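Local coordinates for protein NAD-dependent aldehyde dehydrogenase (Sinorhizobium meliloti, PDB 3U4J) that belongs to the aldehyde dehydrogenase family and probably oxidises aldehydes with NAD or NADP as the electron acceptor, at residues W171-I176 and V296-G301; C303-S308 and S458-T463. All blocks are in the same frame, centred on the assembly; numbering follows the deposited sequence.

Contact 1 (W171-I176 and V296-G301); sequences WNFPFI and VYHNAG
Phe173 and Asn299 reach toward each other, the side-chain amide of Asn299 lying over one face of the phenyl ring near its rim. The two planes are 21° apart, with Asn299 CG 3.6 Å from Phe173 CZ. His298 comes instead at the ring edge, where its NE2 sits 3.6 Å from Phe173 CZ. The imidazole is nearly parallel to the phenyl but slid away, with centroids 5.6 Å apart, so the two rings scarcely overlap. CG anti to the backbone N (chi1 175°) carries His298 NE2 out to the CZ-CE1 edge of the phenyl. Asn299 suits the turn after helix 285-297: asparagine tolerates its positive phi of 56°, and its amide is flat enough to stack. The atom modelled as OD1 of Asn299 lies 3.1 Å from Asn172 O, a pair that may be a hydrogen bond if the amide is flipped; Lys115 NZ is a settled hydrogen-bond partner of that carbonyl. With an alanine at Asn299, part of the Phe173 face would probably be left uncovered and Asn172 O would lose a polar neighbour. Aromatic-amide stacking thus joins the Trp-Asn-Phe-Pro segment leading into helix 174-187, whose asparagine probably serves the oxyanion hole as in relatives, to the cysteine loop.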
loop_
_atom_site.group_PDB
_atom_site.type_symbol
_atom_site.label_atom_id
_atom_site.label_comp_id
_atom_site.label_asym_id
_atom_site.label_seq_id
_atom_site.Cartn_x
_atom_site.Cartn_y
_atom_site.Cartn_z
ATOM N N TRP A 171 -1.970 33.762 -8.184
ATOM C CA TRP A 171 -1.979 34.341 -9.530
ATOM C C TRP A 171 -0.878 33.805 -10.450
ATOM O O TRP A 171 -0.895 34.054 -11.647
ATOM C CB TRP A 171 -1.867 35.863 -9.426
ATOM C CG TRP A 171 -0.773 36.348 -8.461
ATOM C CD1 TRP A 171 -0.940 36.813 -7.168
ATOM C CD2 TRP A 171 0.635 36.415 -8.732
ATOM N NE1 TRP A 171 0.293 37.163 -6.631
ATOM C CE2 TRP A 171 1.265 36.949 -7.578
ATOM C CE3 TRP A 171 1.420 36.104 -9.845
ATOM C CZ2 TRP A 171 2.647 37.152 -7.509
ATOM C CZ3 TRP A 171 2.802 36.342 -9.786
ATOM C CH2 TRP A 171 3.391 36.858 -8.623
ATOM N N ASN A 172 0.070 33.060 -9.909
ATOM C CA ASN A 172 1.201 32.655 -10.738
ATOM C C ASN A 172 0.937 31.449 -11.632
ATOM O O ASN A 172 1.434 31.408 -12.761
ATOM C CB ASN A 172 2.473 32.487 -9.911
ATOM C CG ASN A 172 2.383 31.363 -8.857
ATOM O OD1 ASN A 172 1.292 30.931 -8.446
ATOM N ND2 ASN A 172 3.553 30.900 -8.398
ATOM N N PHE A 173 0.178 30.483 -11.126
ATOM C CA PHE A 173 -0.195 29.290 -11.913
ATOM C C PHE A 173 -1.666 28.946 -11.659
ATOM O O PHE A 173 -1.973 27.927 -11.035
ATOM C CB PHE A 173 0.666 28.077 -11.530
ATOM C CG PHE A 173 2.127 28.231 -11.836
ATOM C CD1 PHE A 173 2.606 27.999 -13.117
ATOM C CD2 PHE A 173 3.014 28.585 -10.832
ATOM C CE1 PHE A 173 3.996 28.139 -13.403
ATOM C CE2 PHE A 173 4.391 28.735 -11.090
ATOM C CZ PHE A 173 4.876 28.497 -12.378
ATOM N N PRO A 174 -2.578 29.799 -12.116
ATOM C CA PRO A 174 -3.961 29.610 -11.668
ATOM C C PRO A 174 -4.553 28.296 -12.137
ATOM O O PRO A 174 -5.164 27.594 -11.323
ATOM C CB PRO A 174 -4.717 30.775 -12.303
ATOM C CG PRO A 174 -3.655 31.802 -12.593
ATOM C CD PRO A 174 -2.448 30.966 -12.994
ATOM N N PHE A 175 -4.356 27.943 -13.405
ATOM C CA PHE A 175 -5.027 26.759 -13.920
ATOM C C PHE A 175 -4.381 25.511 -13.333
ATOM O O PHE A 175 -5.066 24.528 -12.982
ATOM C CB PHE A 175 -5.036 26.734 -15.458
ATOM C CG PHE A 175 -6.167 25.903 -16.052
ATOM C CD1 PHE A 175 -7.503 26.291 -15.890
ATOM C CD2 PHE A 175 -5.901 24.762 -16.801
ATOM C CE1 PHE A 175 -8.541 25.568 -16.465
ATOM C CE2 PHE A 175 -6.959 23.994 -17.377
ATOM C CZ PHE A 175 -8.252 24.398 -17.217
ATOM N N ILE A 176 -3.051 25.548 -13.242
ATOM C CA ILE A 176 -2.302 24.417 -12.704
ATOM C C ILE A 176 -2.710 24.100 -11.291
ATOM O O ILE A 176 -2.994 22.939 -10.959
ATOM C CB ILE A 176 -0.770 24.651 -12.787
ATOM C CG1 ILE A 176 -0.302 24.500 -14.246
ATOM C CG2 ILE A 176 -0.034 23.709 -11.842
ATOM C CD1 ILE A 176 0.128 23.088 -14.627
ATOM N N VAL A 296 15.390 29.665 -12.534
ATOM C CA VAL A 296 15.168 31.029 -12.027
ATOM C C VAL A 296 14.262 31.865 -12.941
ATOM O O VAL A 296 13.512 32.724 -12.459
ATOM C CB VAL A 296 16.511 31.773 -11.678
ATOM C CG1 VAL A 296 17.364 32.011 -12.909
ATOM C CG2 VAL A 296 16.225 33.098 -10.937
ATOM N N TYR A 297 14.303 31.582 -14.241
ATOM C CA TYR A 297 13.510 32.350 -15.209
ATOM C C TYR A 297 12.111 31.807 -15.512
ATOM O O TYR A 297 11.266 32.526 -16.059
ATOM C CB TYR A 297 14.287 32.501 -16.511
ATOM C CG TYR A 297 15.637 33.162 -16.317
ATOM C CD1 TYR A 297 15.788 34.200 -15.395
ATOM C CD2 TYR A 297 16.764 32.753 -17.056
ATOM C CE1 TYR A 297 17.027 34.804 -15.190
ATOM C CE2 TYR A 297 18.014 33.385 -16.873
ATOM C CZ TYR A 297 18.115 34.406 -15.937
ATOM O OH TYR A 297 19.305 35.050 -15.724
ATOM N N HIS A 298 11.877 30.541 -15.199
ATOM C CA HIS A 298 10.575 29.942 -15.415
ATOM C C HIS A 298 9.512 30.813 -14.759
ATOM O O HIS A 298 9.636 31.185 -13.587
ATOM C CB HIS A 298 10.536 28.540 -14.808
ATOM C CG HIS A 298 9.186 27.893 -14.891
ATOM N ND1 HIS A 298 8.541 27.678 -16.086
ATOM C CD2 HIS A 298 8.351 27.438 -13.922
ATOM C CE1 HIS A 298 7.376 27.095 -15.858
ATOM N NE2 HIS A 298 7.233 26.950 -14.552
ATOM N N ASN A 299 8.477 31.137 -15.525
ATOM C CA ASN A 299 7.413 32.004 -15.055
ATOM C C ASN A 299 7.917 33.356 -14.567
ATOM O O ASN A 299 7.316 33.976 -13.691
ATOM C CB ASN A 299 6.607 31.310 -13.957
ATOM C CG ASN A 299 5.143 31.655 -14.021
ATOM O OD1 ASN A 299 4.516 31.993 -13.006
ATOM N ND2 ASN A 299 4.579 31.549 -15.202
ATOM N N ALA A 300 9.044 33.795 -15.120
ATOM C CA ALA A 300 9.671 35.055 -14.729
ATOM C C ALA A 300 10.068 35.032 -13.239
ATOM O O ALA A 300 10.100 36.069 -12.568
ATOM C CB ALA A 300 8.757 36.274 -15.096
ATOM N N GLY A 301 10.396 33.829 -12.747
ATOM C CA GLY A 301 10.763 33.611 -11.355
ATOM C C GLY A 301 9.633 33.758 -10.359
ATOM O O GLY A 301 9.881 33.718 -9.152
#

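Contact 2 (C303-S308 and S458-T463); sequences CCISGS and SVIDGT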
loop_
_atom_site.group_PDB
_atom_site.type_symbol
_atom_site.label_atom_id
_atom_site.label_comp_id
_atom_site.label_asym_id
_atom_site.label_seq_id
_atom_site.Cartn_x
_atom_site.Cartn_y
_atom_site.Cartn_z
ATOM N N CYS A 303 7.465 31.895 -8.879
ATOM C CA CYS A 303 7.328 30.428 -8.804
ATOM C C CYS A 303 7.886 29.962 -7.474
ATOM O O CYS A 303 9.054 30.239 -7.135
ATOM C CB CYS A 303 8.085 29.762 -9.968
ATOM S SG CYS A 303 8.015 27.961 -9.887
ATOM N N CYS A 304 7.046 29.267 -6.705
ATOM C CA CYS A 304 7.431 28.783 -5.382
ATOM C C CYS A 304 8.576 27.749 -5.412
ATOM O O CYS A 304 9.348 27.658 -4.457
ATOM C CB CYS A 304 6.195 28.205 -4.675
ATOM S SG CYS A 304 4.963 29.565 -4.396
ATOM N N ILE A 305 8.659 26.981 -6.499
ATOM C CA ILE A 305 9.729 25.985 -6.694
ATOM C C ILE A 305 10.892 26.518 -7.561
ATOM O O ILE A 305 11.664 25.750 -8.115
ATOM C CB ILE A 305 9.176 24.637 -7.268
ATOM C CG1 ILE A 305 8.458 24.826 -8.625
ATOM C CG2 ILE A 305 8.248 23.989 -6.232
ATOM C CD1 ILE A 305 8.188 23.524 -9.394
ATOM N N SER A 306 10.983 27.842 -7.683
ATOM C CA SER A 306 12.065 28.488 -8.415
ATOM C C SER A 306 13.405 28.120 -7.778
ATOM O O SER A 306 13.509 28.022 -6.545
ATOM C CB SER A 306 11.881 30.002 -8.321
ATOM O OG SER A 306 12.885 30.668 -9.051
ATOM N N GLY A 307 14.413 27.900 -8.619
ATOM C CA GLY A 307 15.787 27.823 -8.149
ATOM C C GLY A 307 16.333 29.243 -7.997
ATOM O O GLY A 307 17.052 29.751 -8.870
ATOM N N SER A 308 15.999 29.873 -6.884
ATOM C CA SER A 308 16.332 31.271 -6.653
ATOM C C SER A 308 17.743 31.442 -6.048
ATOM O O SER A 308 18.306 32.539 -6.077
ATOM C CB SER A 308 15.253 31.913 -5.760
ATOM O OG SER A 308 15.150 31.237 -4.514
ATOM N N SER A 458 17.933 17.946 -12.803
ATOM C CA SER A 458 16.714 18.419 -13.417
ATOM C C SER A 458 16.137 19.503 -12.507
ATOM O O SER A 458 16.643 19.750 -11.409
ATOM C CB SER A 458 15.717 17.246 -13.604
ATOM O OG SER A 458 15.649 16.457 -12.433
ATOM N N VAL A 459 15.089 20.175 -12.967
ATOM C CA VAL A 459 14.463 21.233 -12.174
ATOM C C VAL A 459 13.074 21.490 -12.773
ATOM O O VAL A 459 12.840 21.204 -13.958
ATOM C CB VAL A 459 15.335 22.522 -12.159
ATOM C CG1 VAL A 459 15.388 23.159 -13.559
ATOM C CG2 VAL A 459 14.826 23.530 -11.144
ATOM N N ILE A 460 12.172 21.989 -11.937
ATOM C CA ILE A 460 10.807 22.430 -12.319
ATOM C C ILE A 460 9.865 21.271 -12.708
ATOM O O ILE A 460 8.761 21.146 -12.143
ATOM C CB ILE A 460 10.789 23.516 -13.445
ATOM C CG1 ILE A 460 11.605 24.779 -13.092
ATOM C CG2 ILE A 460 9.335 23.861 -13.850
ATOM C CD1 ILE A 460 11.168 25.540 -11.811
ATOM N N ASP A 461 10.294 20.447 -13.657
ATOM C CA ASP A 461 9.391 19.512 -14.314
ATOM C C ASP A 461 9.103 18.263 -13.461
ATOM O O ASP A 461 10.016 17.514 -13.092
ATOM C CB ASP A 461 9.917 19.129 -15.693
ATOM C CG ASP A 461 9.958 20.313 -16.655
ATOM O OD1 ASP A 461 9.260 21.314 -16.424
ATOM O OD2 ASP A 461 10.700 20.241 -17.638
ATOM N N GLY A 462 7.827 18.082 -13.125
ATOM C CA GLY A 462 7.393 16.960 -12.318
ATOM C C GLY A 462 6.300 16.184 -13.034
ATOM O O GLY A 462 5.975 16.454 -14.201
ATOM N N THR A 463 5.699 15.238 -12.316
ATOM C CA THR A 463 4.684 14.338 -12.873
ATOM C C THR A 463 3.448 14.292 -11.968
ATOM O O THR A 463 3.556 14.550 -10.771
ATOM C CB THR A 463 5.235 12.911 -12.875
ATOM O OG1 THR A 463 5.576 12.556 -11.528
ATOM C CG2 THR A 463 6.485 12.815 -13.775
HETATM O O HOH W 1 12.182 23.042 -9.046
#
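Ile305 lays its CD1 methyl against the backbone of Ile460, 3.7 Å from Ile460 O. Ile460 CD1 in turn reaches 3.7 Å from Ile305 O, and between these two approaches the side chains touch, Ile305 CG1 to Ile460 CD1, at 4.2 Å. Ile305 holds CG1 between its backbone N and carbonyl carbon (chi1 59°), which sends the longer branch toward the facing loop. The Ile460 branch also brushes Cys303, its CD1 lying 4.4 Å from the SG, a loose apolar contact. Isoleucine suits both places because its long branch can span the gap between two backbones that keep their distance. Those backbones are shaped by tight turns. A type I beta turn from Cys303 to Ser306, closed by Ser306 N to Cys303 O, presents Ile305; on the other side Asp461 N bonds to Val459 O at 2.7 Å, and the positive phi of Ile460 makes this a classic gamma turn. Polar groups at the edge of the apolar patch are joined through a water, which donates to Ile305 O at 2.9 Å and accepts from Ile460 N at 3.1 Å. Elsewhere Ile305 packs on Trp455 and Arg453, and Ile460 on Tyr294 of helix 285-297. Cys304, which probably corresponds to the family's catalytic cysteine, sits in the same turn but takes no part across this contact. The loop after strand 453-456 is therefore joined to the cysteine turn before strand 307-313 by apolar branches and a single shared water, with no direct polar bond between the two.

Contact 1 and contact 2 have centres about 10 Å apart and follow each other in the chain, Gln302 alone separating 296-301 from 303-308. They touch directly: His298 CD2 packs 3.7 Å from Ile460 CG2, so Phe173, His298 and Ile460 form a continuous run, and Val296 CB lies 3.5 Å from Gly307 O. Asn172 ND2 bonds to Gln302 O and lies 4.4 Å from Cys304 SG. By analogy with the family, Cys304 is probably the nucleophile, and the Asn172 side chain probably forms the oxyanion hole with the Cys304 backbone N; the two contacts pack around the loops that carry them. The calcium site at Leu17 and Glu50 lies elsewhere.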